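Local coordinates for protein N-acetyltransferase (PDB 4M85) that probably transfers an acetyl group from acetyl-coenzyme A to an acceptor substrate, as members of the GNAT family do, at residues I74-S77 / K83-K86; K68-I73 / A123-R128; L161-K164 / I168-G171. All coordinates share one frame; numbering follows the deposited sequence.

Interaction 1. Residues I74-S77 / K83-K86; sequences ISYS and KYEK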
loop_
_atom_site.group_PDB
_atom_site.type_symbol
_atom_site.label_atom_id
_atom_site.label_comp_id
_atom_site.label_asym_id
_atom_site.label_seq_id
_atom_site.Cartn_x
_atom_site.Cartn_y
_atom_site.Cartn_z
ATOM N N ILE A 74 0.873 -2.750 -3.329
ATOM C CA ILE A 74 1.333 -1.398 -3.757
ATOM C C ILE A 74 2.827 -1.320 -3.499
ATOM O O ILE A 74 3.256 -1.543 -2.392
ATOM C CB ILE A 74 0.639 -0.263 -2.953
ATOM C CG1 ILE A 74 -0.872 -0.470 -2.950
ATOM C CG2 ILE A 74 0.995 1.122 -3.511
ATOM C CD1 ILE A 74 -1.679 0.576 -2.196
ATOM N N SER A 75 3.597 -1.015 -4.548
ATOM C CA SER A 75 5.047 -0.985 -4.481
ATOM C C SER A 75 5.637 0.018 -5.478
ATOM O O SER A 75 5.037 0.285 -6.495
ATOM C CB SER A 75 5.608 -2.359 -4.766
ATOM O OG SER A 75 5.361 -2.754 -6.106
ATOM N N TYR A 76 6.816 0.538 -5.154
ATOM C CA TYR A 76 7.506 1.587 -5.943
ATOM C C TYR A 76 8.936 1.751 -5.400
ATOM O O TYR A 76 9.237 1.285 -4.282
ATOM C CB TYR A 76 6.740 2.917 -5.855
ATOM C CG TYR A 76 6.276 3.226 -4.458
ATOM C CD1 TYR A 76 4.965 3.006 -4.073
ATOM C CD2 TYR A 76 7.158 3.702 -3.503
ATOM C CE1 TYR A 76 4.543 3.237 -2.777
ATOM C CE2 TYR A 76 6.739 3.949 -2.211
ATOM C CZ TYR A 76 5.434 3.705 -1.851
ATOM O OH TYR A 76 5.040 3.964 -0.552
ATOM N N SER A 77 9.820 2.423 -6.150
ATOM C CA SER A 77 11.218 2.531 -5.707
ATOM C C SER A 77 11.340 3.325 -4.438
ATOM O O SER A 77 10.714 4.378 -4.290
ATOM C CB SER A 77 12.143 3.156 -6.784
ATOM O OG SER A 77 11.596 4.363 -7.253
ATOM N N LYS A 83 9.316 11.735 -3.229
ATOM C CA LYS A 83 8.788 12.417 -4.408
ATOM C C LYS A 83 7.355 11.983 -4.712
ATOM O O LYS A 83 6.491 12.809 -5.060
ATOM C CB LYS A 83 9.658 12.161 -5.621
ATOM C CG LYS A 83 9.188 12.921 -6.847
ATOM C CD LYS A 83 10.006 12.560 -8.072
ATOM C CE LYS A 83 9.277 11.583 -8.976
ATOM N NZ LYS A 83 10.212 10.687 -9.706
ATOM N N TYR A 84 7.092 10.684 -4.581
ATOM C CA TYR A 84 5.713 10.188 -4.687
ATOM C C TYR A 84 4.782 10.831 -3.638
ATOM O O TYR A 84 3.663 11.275 -3.959
ATOM C CB TYR A 84 5.689 8.653 -4.590
ATOM C CG TYR A 84 6.478 7.956 -5.685
ATOM C CD1 TYR A 84 6.470 8.434 -6.984
ATOM C CD2 TYR A 84 7.240 6.822 -5.408
ATOM C CE1 TYR A 84 7.178 7.799 -7.984
ATOM C CE2 TYR A 84 7.959 6.181 -6.402
ATOM C CZ TYR A 84 7.923 6.673 -7.684
ATOM O OH TYR A 84 8.652 6.052 -8.689
ATOM N N GLU A 85 5.248 10.869 -2.397
ATOM C CA GLU A 85 4.483 11.446 -1.281
ATOM C C GLU A 85 4.117 12.916 -1.510
ATOM O O GLU A 85 3.021 13.343 -1.223
ATOM C CB GLU A 85 5.293 11.317 0.021
ATOM C CG GLU A 85 4.678 11.995 1.247
ATOM C CD GLU A 85 3.331 11.411 1.629
ATOM O OE1 GLU A 85 2.996 10.334 1.110
ATOM O OE2 GLU A 85 2.617 12.035 2.447
ATOM N N LYS A 86 5.075 13.692 -2.011
ATOM C CA LYS A 86 4.854 15.121 -2.276
ATOM C C LYS A 86 3.778 15.334 -3.333
ATOM O O LYS A 86 3.069 16.343 -3.314
ATOM C CB LYS A 86 6.169 15.782 -2.686
ATOM C CG LYS A 86 6.136 17.292 -2.721
ATOM C CD LYS A 86 7.555 17.827 -2.854
ATOM C CE LYS A 86 7.606 19.335 -3.095
ATOM N NZ LYS A 86 6.795 20.080 -2.094
HETATM O O HOH W 1 8.667 3.504 -8.654
#
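Tyr76 carries its CG between the backbone N and the carbonyl carbon (chi1 44°), whereas Tyr84 carries its own anti to the carbonyl carbon (chi1 -61°), and these choices bring the two phenol rings together between the last residues of strand 68-77 and helix 81-86. They form an offset edge-to-face pair, with the edge of Tyr84 turned toward the face of Tyr76, centroids 5.4 Å apart and planes at 72°. The closest touch falls at the root of the strand residue, where Tyr84 CE2 lies 3.5 Å from Tyr76 CB; Tyr84 CD2 sits 3.7 Å from Tyr76 CD2. The side chains run past each other in opposite directions, which separates their hydroxyls. Tyr76 OH goes to Glu117 and Arg54, and His59 meets both rings. Tyr84 OH instead lies 2.5 Å from water 1, unusually short, so the exact distance is doubtful; the same water accepts a hydrogen bond from Ser77 N at 3.0 Å. Tyrosine suits both places because its flat carbon ring packs while its hydroxyl serves a polar partner. With no direct hydrogen bond joining the segments, the contact relies on aromatic packing and dispersion, and one water appears to supply its polar link.

Interaction 2. Residues K68-I73 / A123-R128; sequences KVAGCI and AAYRGR
Ala70 and Tyr125 make the heart of this contact, the methyl of one lying over a face of the other's ring. Ala70 CB is 3.9 Å from the ring centroid and 21° off the ring normal, a CH-pi contact displaced toward the CB end of the tyrosine, where Tyr125 CG is its nearest atom at 3.7 Å. A small methyl fits here because it lets the strand backbone come close; Ala70 CA itself approaches Tyr125 CD2 to 3.9 Å. At the far end of the ring, Lys68 crosses the tyrosine at about a right angle, and its CB lies 4.0 Å from Tyr125 OH before the bent aliphatic chain leads its amine away.

The tyrosine ends a 3-10 turn in which Arg126 N bonds to Ala123 O, at the loop between strand 114-121 and helix 130-140. Arg126, Gly127 and Arg128 fit the R-G-x-G/A part of the R/Q-x-x-G-x-G/A signature, which in GNAT enzymes binds the pyrophosphate of acetyl-CoA, so a similar role is probable here. Gly127 takes a positive phi of 84°, easily adopted without a side chain.

Further out, Val65 and Ile130 touch both Ala70 and Tyr125. Ala70 and Gly71 together face Tyr63 in a classic beta bulge, while Arg126 NH2 is tied to Thr121 O.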
loop_
_atom_site.group_PDB
_atom_site.type_symbol
_atom_site.label_atom_id
_atom_site.label_comp_id
_atom_site.label_asym_id
_atom_site.label_seq_id
_atom_site.Cartn_x
_atom_site.Cartn_y
_atom_site.Cartn_z
ATOM N N LYS A 68 -14.544 -8.221 -9.618
ATOM C CA LYS A 68 -14.384 -7.283 -8.504
ATOM C C LYS A 68 -12.954 -7.331 -7.960
ATOM O O LYS A 68 -12.366 -8.421 -7.903
ATOM C CB LYS A 68 -15.351 -7.659 -7.384
ATOM C CG LYS A 68 -16.762 -7.121 -7.579
ATOM C CD LYS A 68 -17.431 -6.828 -6.231
ATOM C CE LYS A 68 -18.660 -5.929 -6.378
ATOM N NZ LYS A 68 -19.183 -5.489 -5.052
ATOM N N VAL A 69 -12.414 -6.177 -7.543
ATOM C CA VAL A 69 -11.100 -6.112 -6.873
ATOM C C VAL A 69 -11.205 -6.711 -5.481
ATOM O O VAL A 69 -11.894 -6.161 -4.612
ATOM C CB VAL A 69 -10.575 -4.652 -6.771
ATOM C CG1 VAL A 69 -9.307 -4.549 -5.913
ATOM C CG2 VAL A 69 -10.314 -4.105 -8.165
ATOM N N ALA A 70 -10.552 -7.854 -5.285
ATOM C CA ALA A 70 -10.554 -8.590 -4.004
ATOM C C ALA A 70 -9.446 -8.107 -3.082
ATOM O O ALA A 70 -9.540 -8.180 -1.856
ATOM C CB ALA A 70 -10.360 -10.077 -4.276
ATOM N N GLY A 71 -8.366 -7.646 -3.690
ATOM C CA GLY A 71 -7.193 -7.229 -2.946
ATOM C C GLY A 71 -6.214 -6.510 -3.835
ATOM O O GLY A 71 -6.353 -6.521 -5.058
ATOM N N CYS A 72 -5.189 -5.933 -3.217
ATOM C CA CYS A 72 -4.145 -5.247 -3.973
ATOM C C CYS A 72 -2.828 -5.197 -3.254
ATOM O O CYS A 72 -2.766 -5.395 -2.042
ATOM C CB CYS A 72 -4.549 -3.839 -4.356
ATOM S SG CYS A 72 -4.543 -2.680 -2.991
ATOM N N ILE A 73 -1.772 -4.972 -4.045
ATOM C CA ILE A 73 -0.419 -4.830 -3.543
ATOM C C ILE A 73 0.224 -3.576 -4.160
ATOM O O ILE A 73 0.111 -3.361 -5.350
ATOM C CB ILE A 73 0.442 -6.092 -3.793
ATOM C CG1 ILE A 73 1.788 -5.938 -3.105
ATOM C CG2 ILE A 73 0.629 -6.382 -5.287
ATOM C CD1 ILE A 73 2.489 -7.244 -2.795
ATOM N N ALA A 123 -12.218 -8.195 3.558
ATOM C CA ALA A 123 -12.621 -9.230 4.530
ATOM C C ALA A 123 -13.388 -10.410 3.899
ATOM O O ALA A 123 -13.178 -11.558 4.255
ATOM C CB ALA A 123 -13.437 -8.580 5.657
ATOM N N ALA A 124 -14.248 -10.115 2.933
ATOM C CA ALA A 124 -15.069 -11.136 2.269
ATOM C C ALA A 124 -14.239 -12.122 1.447
ATOM O O ALA A 124 -14.728 -13.192 1.095
ATOM C CB ALA A 124 -16.118 -10.468 1.377
ATOM N N TYR A 125 -12.992 -11.764 1.136
ATOM C CA TYR A 125 -12.167 -12.625 0.294
ATOM C C TYR A 125 -11.007 -13.221 1.075
ATOM O O TYR A 125 -10.150 -13.861 0.492
ATOM C CB TYR A 125 -11.681 -11.878 -0.945
ATOM C CG TYR A 125 -12.797 -11.396 -1.835
ATOM C CD1 TYR A 125 -13.370 -12.232 -2.786
ATOM C CD2 TYR A 125 -13.286 -10.109 -1.716
ATOM C CE1 TYR A 125 -14.413 -11.789 -3.591
ATOM C CE2 TYR A 125 -14.321 -9.649 -2.508
ATOM C CZ TYR A 125 -14.881 -10.486 -3.447
ATOM O OH TYR A 125 -15.904 -9.997 -4.225
ATOM N N ARG A 126 -11.009 -13.045 2.398
ATOM C CA ARG A 126 -9.923 -13.543 3.225
ATOM C C ARG A 126 -9.931 -15.063 3.311
ATOM O O ARG A 126 -10.975 -15.701 3.150
ATOM C CB ARG A 126 -9.941 -12.923 4.624
ATOM C CG ARG A 126 -9.073 -11.680 4.679
ATOM C CD ARG A 126 -9.377 -10.772 5.866
ATOM N NE ARG A 126 -9.115 -9.383 5.505
ATOM C CZ ARG A 126 -9.108 -8.364 6.352
ATOM N NH1 ARG A 126 -9.343 -8.562 7.651
ATOM N NH2 ARG A 126 -8.859 -7.134 5.892
ATOM N N GLY A 127 -8.737 -15.611 3.541
ATOM C CA GLY A 127 -8.519 -17.051 3.641
ATOM C C GLY A 127 -8.342 -17.756 2.315
ATOM O O GLY A 127 -8.448 -18.977 2.254
ATOM N N ARG A 128 -8.067 -17.002 1.252
ATOM C CA ARG A 128 -7.905 -17.580 -0.082
ATOM C C ARG A 128 -6.494 -17.447 -0.635
ATOM O O ARG A 128 -6.275 -17.704 -1.811
ATOM C CB ARG A 128 -8.892 -16.940 -1.058
ATOM C CG ARG A 128 -10.330 -16.959 -0.575
ATOM C CD ARG A 128 -11.262 -16.397 -1.632
ATOM N NE ARG A 128 -12.598 -16.164 -1.083
ATOM C CZ ARG A 128 -13.685 -15.923 -1.815
ATOM N NH1 ARG A 128 -13.622 -15.885 -3.148
ATOM N NH2 ARG A 128 -14.844 -15.720 -1.208
#

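Interaction 3. Residues L161-K164 / I168-G171; sequences LYKK and ISDG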
loop_
_atom_site.group_PDB
_atom_site.type_symbol
_atom_site.label_atom_id
_atom_site.label_comp_id
_atom_site.label_asym_id
_atom_site.label_seq_id
_atom_site.Cartn_x
_atom_site.Cartn_y
_atom_site.Cartn_z
ATOM N N LEU A 161 4.466 -15.703 6.971
ATOM C CA LEU A 161 4.223 -15.620 5.525
ATOM C C LEU A 161 5.400 -14.966 4.802
ATOM O O LEU A 161 5.898 -15.505 3.799
ATOM C CB LEU A 161 2.896 -14.892 5.219
ATOM C CG LEU A 161 2.563 -14.461 3.771
ATOM C CD1 LEU A 161 2.754 -15.594 2.757
ATOM C CD2 LEU A 161 1.150 -13.913 3.685
ATOM N N TYR A 162 5.899 -13.850 5.330
ATOM C CA TYR A 162 7.011 -13.158 4.664
ATOM C C TYR A 162 8.311 -13.949 4.685
ATOM O O TYR A 162 8.999 -14.053 3.640
ATOM C CB TYR A 162 7.225 -11.751 5.225
ATOM C CG TYR A 162 5.988 -10.887 5.140
ATOM C CD1 TYR A 162 5.142 -10.975 4.055
ATOM C CD2 TYR A 162 5.671 -9.981 6.152
ATOM C CE1 TYR A 162 4.001 -10.216 3.971
ATOM C CE2 TYR A 162 4.520 -9.203 6.082
ATOM C CZ TYR A 162 3.693 -9.330 4.986
ATOM O OH TYR A 162 2.554 -8.585 4.868
ATOM N N LYS A 163 8.652 -14.504 5.849
ATOM C CA LYS A 163 9.846 -15.360 5.963
ATOM C C LYS A 163 9.744 -16.604 5.095
ATOM O O LYS A 163 10.755 -17.075 4.602
ATOM C CB LYS A 163 10.142 -15.762 7.412
ATOM C CG LYS A 163 10.687 -14.650 8.304
ATOM C CD LYS A 163 12.069 -14.226 7.849
ATOM C CE LYS A 163 12.644 -13.101 8.679
ATOM N NZ LYS A 163 13.398 -13.600 9.838
ATOM N N LYS A 164 8.537 -17.115 4.891
ATOM C CA LYS A 164 8.342 -18.313 4.070
ATOM C C LYS A 164 8.660 -18.050 2.594
ATOM O O LYS A 164 9.212 -18.923 1.932
ATOM C CB LYS A 164 6.926 -18.849 4.218
ATOM C CG LYS A 164 6.763 -20.296 3.772
ATOM C CD LYS A 164 5.330 -20.795 3.915
ATOM C CE LYS A 164 5.128 -22.124 3.168
ATOM N NZ LYS A 164 3.899 -22.834 3.644
ATOM N N ILE A 168 14.165 -11.572 4.904
ATOM C CA ILE A 168 14.998 -11.665 6.082
ATOM C C ILE A 168 14.968 -10.342 6.856
ATOM O O ILE A 168 14.654 -9.278 6.304
ATOM C CB ILE A 168 16.457 -12.073 5.750
ATOM C CG1 ILE A 168 17.209 -10.950 5.049
ATOM C CG2 ILE A 168 16.503 -13.353 4.909
ATOM C CD1 ILE A 168 18.662 -10.885 5.457
ATOM N N SER A 169 15.284 -10.426 8.138
ATOM C CA SER A 169 15.193 -9.279 9.015
ATOM C C SER A 169 16.288 -8.279 8.667
ATOM O O SER A 169 17.425 -8.652 8.356
ATOM C CB SER A 169 15.295 -9.715 10.474
ATOM O OG SER A 169 14.337 -10.718 10.751
ATOM N N ASP A 170 15.915 -7.010 8.675
ATOM C CA ASP A 170 16.864 -5.928 8.459
ATOM C C ASP A 170 16.485 -4.766 9.342
ATOM O O ASP A 170 16.323 -3.641 8.866
ATOM C CB ASP A 170 16.901 -5.522 6.981
ATOM C CG ASP A 170 17.885 -4.410 6.709
ATOM O OD1 ASP A 170 18.914 -4.365 7.416
ATOM O OD2 ASP A 170 17.627 -3.557 5.822
ATOM N N GLY A 171 16.320 -5.053 10.632
ATOM C CA GLY A 171 16.106 -4.030 11.655
ATOM C C GLY A 171 14.630 -3.746 11.880
ATOM O O GLY A 171 13.772 -4.306 11.194
#
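Ile168 opens strand 168-175 beside Lys163, which sits near the end of helix 156-164. The CB of the isoleucine points away from the helix, leaving its backbone side to receive the lysine: Lys163 CE packs 3.8 Å from Ile168 CA. The branched side chain of Ile168, a type well suited to strands, touches Ile184 of the neighbouring strand 178-184, and the backbones of the same two residues are hydrogen-bonded.

Ser169 makes the polar part of the contact. Lys163 NZ donates a hydrogen bond to Ser169 OG at 3.2 Å, and Lys163 CE follows at 3.6 Å from the same oxygen. The lysine gets there by bending at chi2 (-67°) and again at chi4 (89°), the second bend turning the ammonium toward the hydroxyl after the aliphatic part has crossed the gap. A long, flexible side chain suits this span, and a short serine hydroxyl can accept the bond while remaining close to its own backbone. All three touching residues are exposed and also meet a crystal neighbour, so this single 3.2 Å bond probably competes with water, and the lattice may influence it.

Asp170 turns to other partners, pairing through OD2 with Lys110 in a salt bridge, and its backbone bonds to His182. Gly171 likewise bonds to His182 and has a phi of 91°, a conformation that comes readily to a residue without CB.

On the helix side, Tyr162 faces the protein, touching Leu149, Cys151 and Leu183, while Lys163 reaches along the surface. The arrangement is that of the C-terminal part of the GNAT fold: strand 147-152, helix 156-164 and strand 168-175 form a beta-alpha-beta crossover between parallel strands, with strand 178-184 inserted antiparallel between them.

In the fold
Going from the N terminus, the first contact segments lie on strand 68-77, which supplies one segment to interaction 2 and, immediately afterwards, one to interaction 1. Interaction 1 closes first, a short loop from the strand's end to helix 81-86. The chain then passes through strand 114-121 before residues 123-128 close the much longer loop of interaction 2, within which interaction 1 lies entirely. Interaction 3 follows in series, closing the short connection between helix 156-164 and the sheet's edge strand 168-175. The centres lie about 22 to 23 Å apart, with interactions 1 and 2 on opposite sides of the chain's centre. All three reach one mixed sheet, joining it to helix 81-86, to the probable cofactor loop and to helix 156-164.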